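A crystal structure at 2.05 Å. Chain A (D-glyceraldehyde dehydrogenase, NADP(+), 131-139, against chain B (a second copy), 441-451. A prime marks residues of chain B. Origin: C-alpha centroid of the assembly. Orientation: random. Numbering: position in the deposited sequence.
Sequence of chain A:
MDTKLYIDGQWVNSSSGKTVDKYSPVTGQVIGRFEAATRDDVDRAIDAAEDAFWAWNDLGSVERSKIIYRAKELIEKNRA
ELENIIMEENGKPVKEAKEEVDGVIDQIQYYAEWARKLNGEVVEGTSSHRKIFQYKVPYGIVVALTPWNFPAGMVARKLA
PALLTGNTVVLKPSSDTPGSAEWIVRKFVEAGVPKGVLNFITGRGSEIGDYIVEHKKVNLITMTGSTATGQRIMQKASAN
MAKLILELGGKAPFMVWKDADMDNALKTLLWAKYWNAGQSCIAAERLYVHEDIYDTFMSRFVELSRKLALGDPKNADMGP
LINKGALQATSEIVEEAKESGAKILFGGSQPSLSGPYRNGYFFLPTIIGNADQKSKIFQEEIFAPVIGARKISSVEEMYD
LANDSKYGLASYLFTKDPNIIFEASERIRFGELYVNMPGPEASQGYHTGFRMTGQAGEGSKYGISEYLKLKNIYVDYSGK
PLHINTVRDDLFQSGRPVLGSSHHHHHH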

# COMPACT_ATOMS: atom_id res chain seq x y z
N LYS A 131 3.03 4.34 -19.98
CA LYS A 131 2.92 3.85 -18.59
C LYS A 131 4.31 3.84 -17.96
O LYS A 131 5.32 3.83 -18.66
CB LYS A 131 2.29 2.43 -18.50
CG LYS A 131 0.83 2.34 -18.99
CD LYS A 131 -0.13 3.10 -18.07
CE LYS A 131 -1.59 3.11 -18.49
NZ LYS A 131 -1.84 3.95 -19.71
N ILE A 132 4.34 3.85 -16.64
CA ILE A 132 5.58 3.72 -15.88
C ILE A 132 5.47 2.46 -14.99
O ILE A 132 4.63 2.38 -14.12
CB ILE A 132 5.83 5.00 -15.09
CG1 ILE A 132 5.96 6.18 -16.04
CG2 ILE A 132 7.13 4.87 -14.25
CD1 ILE A 132 6.00 7.51 -15.32
N PHE A 133 6.29 1.46 -15.28
CA PHE A 133 6.27 0.21 -14.54
C PHE A 133 7.32 0.31 -13.44
O PHE A 133 8.51 0.60 -13.70
CB PHE A 133 6.51 -0.97 -15.48
CG PHE A 133 5.47 -1.10 -16.53
CD1 PHE A 133 4.25 -1.67 -16.24
CD2 PHE A 133 5.65 -0.53 -17.79
CE1 PHE A 133 3.24 -1.71 -17.20
CE2 PHE A 133 4.67 -0.63 -18.76
CZ PHE A 133 3.45 -1.22 -18.46
N GLN A 134 6.92 0.06 -12.21
CA GLN A 134 7.91 0.06 -11.12
C GLN A 134 8.11 -1.32 -10.57
O GLN A 134 7.24 -1.84 -9.94
CB GLN A 134 7.47 1.06 -10.07
CG GLN A 134 7.40 2.45 -10.68
CD GLN A 134 6.90 3.49 -9.76
OE1 GLN A 134 5.91 3.28 -9.04
NE2 GLN A 134 7.55 4.63 -9.75
N TYR A 135 9.27 -1.92 -10.83
CA TYR A 135 9.55 -3.29 -10.39
C TYR A 135 10.34 -3.24 -9.08
O TYR A 135 11.07 -2.30 -8.86
CB TYR A 135 10.44 -4.03 -11.40
CG TYR A 135 9.77 -4.51 -12.64
CD1 TYR A 135 8.62 -3.92 -13.12
CD2 TYR A 135 10.30 -5.58 -13.38
CE1 TYR A 135 8.03 -4.36 -14.28
CE2 TYR A 135 9.69 -6.02 -14.54
CZ TYR A 135 8.55 -5.40 -14.98
OH TYR A 135 7.88 -5.74 -16.12
N LYS A 136 10.20 -4.26 -8.26
CA LYS A 136 10.97 -4.39 -7.04
C LYS A 136 11.89 -5.58 -7.27
O LYS A 136 11.39 -6.67 -7.57
CB LYS A 136 10.04 -4.58 -5.88
CG LYS A 136 9.64 -3.25 -5.30
CD LYS A 136 8.68 -3.35 -4.15
CE LYS A 136 8.18 -1.95 -3.90
NZ LYS A 136 7.20 -1.93 -2.81
N VAL A 137 13.21 -5.34 -7.22
CA VAL A 137 14.22 -6.33 -7.57
C VAL A 137 15.28 -6.41 -6.44
O VAL A 137 15.49 -5.43 -5.74
CB VAL A 137 14.92 -6.01 -8.89
CG1 VAL A 137 13.96 -6.04 -10.04
CG2 VAL A 137 15.63 -4.67 -8.85
N PRO A 138 15.99 -7.52 -6.34
CA PRO A 138 17.03 -7.54 -5.29
C PRO A 138 18.15 -6.50 -5.55
O PRO A 138 18.36 -6.09 -6.69
CB PRO A 138 17.57 -8.99 -5.33
CG PRO A 138 16.92 -9.66 -6.48
CD PRO A 138 15.84 -8.80 -7.04
N TYR A 139 18.79 -6.04 -4.49
CA TYR A 139 20.02 -5.21 -4.59
C TYR A 139 21.17 -6.00 -5.16
O TYR A 139 22.05 -5.43 -5.78
CB TYR A 139 20.48 -4.63 -3.24
CG TYR A 139 19.71 -3.43 -2.81
CD1 TYR A 139 18.49 -3.56 -2.21
CD2 TYR A 139 20.22 -2.16 -3.02
CE1 TYR A 139 17.76 -2.45 -1.85
CE2 TYR A 139 19.50 -1.01 -2.66
CZ TYR A 139 18.26 -1.17 -2.10
OH TYR A 139 17.54 -0.09 -1.70
N GLU B 441 12.32 12.33 -16.20
CA GLU B 441 11.50 11.56 -15.26
C GLU B 441 10.19 12.31 -14.92
O GLU B 441 10.10 13.55 -15.05
CB GLU B 441 12.29 11.19 -14.01
CG GLU B 441 12.69 12.35 -13.11
CD GLU B 441 13.89 13.18 -13.60
OE1 GLU B 441 14.44 13.00 -14.71
OE2 GLU B 441 14.31 14.07 -12.86
N ALA B 442 9.16 11.56 -14.55
CA ALA B 442 7.87 12.18 -14.13
C ALA B 442 7.85 12.26 -12.58
O ALA B 442 8.57 11.49 -11.90
CB ALA B 442 6.71 11.34 -14.64
N SER B 443 7.06 13.18 -12.02
CA SER B 443 6.96 13.25 -10.55
C SER B 443 6.42 11.97 -9.86
O SER B 443 6.66 11.76 -8.67
CB SER B 443 6.00 14.32 -10.14
OG SER B 443 6.40 15.55 -10.63
N GLN B 444 5.56 11.24 -10.58
CA GLN B 444 5.04 9.96 -10.12
C GLN B 444 6.02 8.77 -10.23
O GLN B 444 5.69 7.67 -9.79
CB GLN B 444 3.75 9.63 -10.83
CG GLN B 444 3.79 9.39 -12.32
CD GLN B 444 3.56 10.63 -13.13
OE1 GLN B 444 4.00 11.72 -12.76
NE2 GLN B 444 2.82 10.49 -14.21
N GLY B 445 7.17 8.96 -10.85
CA GLY B 445 8.21 7.96 -10.83
C GLY B 445 9.10 8.09 -9.60
O GLY B 445 9.19 9.17 -8.99
N TYR B 446 9.84 7.04 -9.28
CA TYR B 446 10.78 7.05 -8.15
C TYR B 446 12.17 7.18 -8.76
O TYR B 446 12.72 6.24 -9.23
CB TYR B 446 10.61 5.79 -7.32
CG TYR B 446 11.50 5.66 -6.11
CD1 TYR B 446 11.36 6.50 -5.03
CD2 TYR B 446 12.47 4.68 -6.03
CE1 TYR B 446 12.16 6.37 -3.93
CE2 TYR B 446 13.28 4.54 -4.93
CZ TYR B 446 13.12 5.39 -3.88
OH TYR B 446 13.90 5.27 -2.79
N HIS B 447 12.71 8.38 -8.76
CA HIS B 447 13.99 8.70 -9.39
C HIS B 447 15.10 8.21 -8.46
O HIS B 447 15.27 8.74 -7.39
CB HIS B 447 14.04 10.21 -9.56
CG HIS B 447 15.14 10.70 -10.44
ND1 HIS B 447 15.23 10.36 -11.77
CD2 HIS B 447 16.13 11.59 -10.21
CE1 HIS B 447 16.25 10.99 -12.32
NE2 HIS B 447 16.82 11.74 -11.39
N THR B 448 15.83 7.19 -8.89
CA THR B 448 16.81 6.48 -8.05
C THR B 448 17.68 5.73 -9.02
O THR B 448 17.37 5.70 -10.25
CB THR B 448 16.09 5.44 -7.13
OG1 THR B 448 16.97 4.95 -6.10
CG2 THR B 448 15.53 4.27 -7.97
N GLY B 449 18.70 5.08 -8.50
CA GLY B 449 19.50 4.17 -9.29
C GLY B 449 20.33 3.22 -8.45
O GLY B 449 20.20 3.21 -7.23
N PHE B 450 21.17 2.44 -9.14
CA PHE B 450 21.98 1.38 -8.56
C PHE B 450 23.42 1.86 -8.49
O PHE B 450 23.77 2.86 -9.14
CB PHE B 450 21.96 0.15 -9.49
CG PHE B 450 20.64 -0.58 -9.56
CD1 PHE B 450 19.57 -0.07 -10.32
CD2 PHE B 450 20.46 -1.78 -8.86
CE1 PHE B 450 18.36 -0.76 -10.39
CE2 PHE B 450 19.25 -2.46 -8.91
CZ PHE B 450 18.21 -1.97 -9.70
N ARG B 451 24.26 1.09 -7.80
CA ARG B 451 25.71 1.26 -7.71
C ARG B 451 26.05 2.67 -7.21
O ARG B 451 25.52 3.06 -6.16
CB ARG B 451 26.40 0.82 -9.03
CG ARG B 451 26.28 -0.71 -9.31
CD ARG B 451 26.83 -1.13 -10.67
NE ARG B 451 26.16 -0.50 -11.83
CZ ARG B 451 24.95 -0.84 -12.29
NH1 ARG B 451 24.22 -1.78 -11.70
NH2 ARG B 451 24.40 -0.20 -13.33

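The contact between residues 131-139 of chain A and residues 441-451 of chain B is a small, mostly apolar packing of a strand against an irregular loop, held by van der Waals contact, with no hydrogen bond crossing between the two stretches. It illustrates a general principle of subunit interfaces: a strand can offer a few of its side chains to a neighbor whose backbone has no regular structure. The area buried, both sides summed, is 279 Å², and Ile132 (54 Å²), Phe450′ (53 Å²) and Gln134 (47 Å²) have the most area covered.

From Lys131 to Tyr135 the side chains alternate, with the CA-to-CB bonds of Ile132 and Gln134 toward chain B and the side chains of Lys131, Phe133 and Tyr135 out of reach of the loop. Lys136 is then out of reach as well, and Val137 is the next to point toward chain B, so the contact falls into two patches.

The first patch is built on a type I beta turn from Ala442′ to Gly445′, closed by a hydrogen bond of 3.1 Å from Gly445′ N to Ala442′ O. Ile132, with chi1 in the m well and chi2 in t, extends its CD1 to the turn. There CD1 lies 4.0 Å from Ala442′ CB, an apolar contact between two methyl groups, and 4.2 Å from Gln444′ CG, part of the aliphatic portion of a polar side chain. Ile132 is buried, and its branched aliphatic side chain suits a place where it meets carbon atoms of both residues. The small side chain of Ala442′ thus supplies a methyl surface at the start of the turn, while Gln444′ offers carbon to Ile132 and has its amide OE1 and NE2 hydrogen-bonded elsewhere in the structure.

Gln134 is the polar side chain among those that make contact, and it shows that proximity need not mean bonding. Its extended side chain, m at chi1 and t at chi2, brings NE2 to 3.6 Å from Gly445′ CA and to 3.4 Å from Tyr446′ N. The latter two nitrogens are both donors, so this approach is packing and not a hydrogen bond; NE2 is satisfied elsewhere in the structure. Gly445′ presents bare backbone here, and the amide end of Gln134 lies directly against its CA. Tyr446′ contributes mainly through its backbone and CB, since the end of its side chain leads away from the strand.

The second patch belongs to Val137 and Phe450′. The CA-to-CB bond of Phe450′ points sideways, but with chi1 at -70° the end of the side chain comes nearer to the strand, and its CZ reaches 3.8 Å from Val137 CG2. The methyl sits at the edge of the ring, near its plane. Pro138 turns its CA-to-CB bond away, yet its backbone O approaches the same edge, 4.3 Å from Phe450′ CE2. The length of the side chain suits this position: Phe450′ CA lies 8.8 Å from Val137 CG2, and the ring carries the contact across that distance.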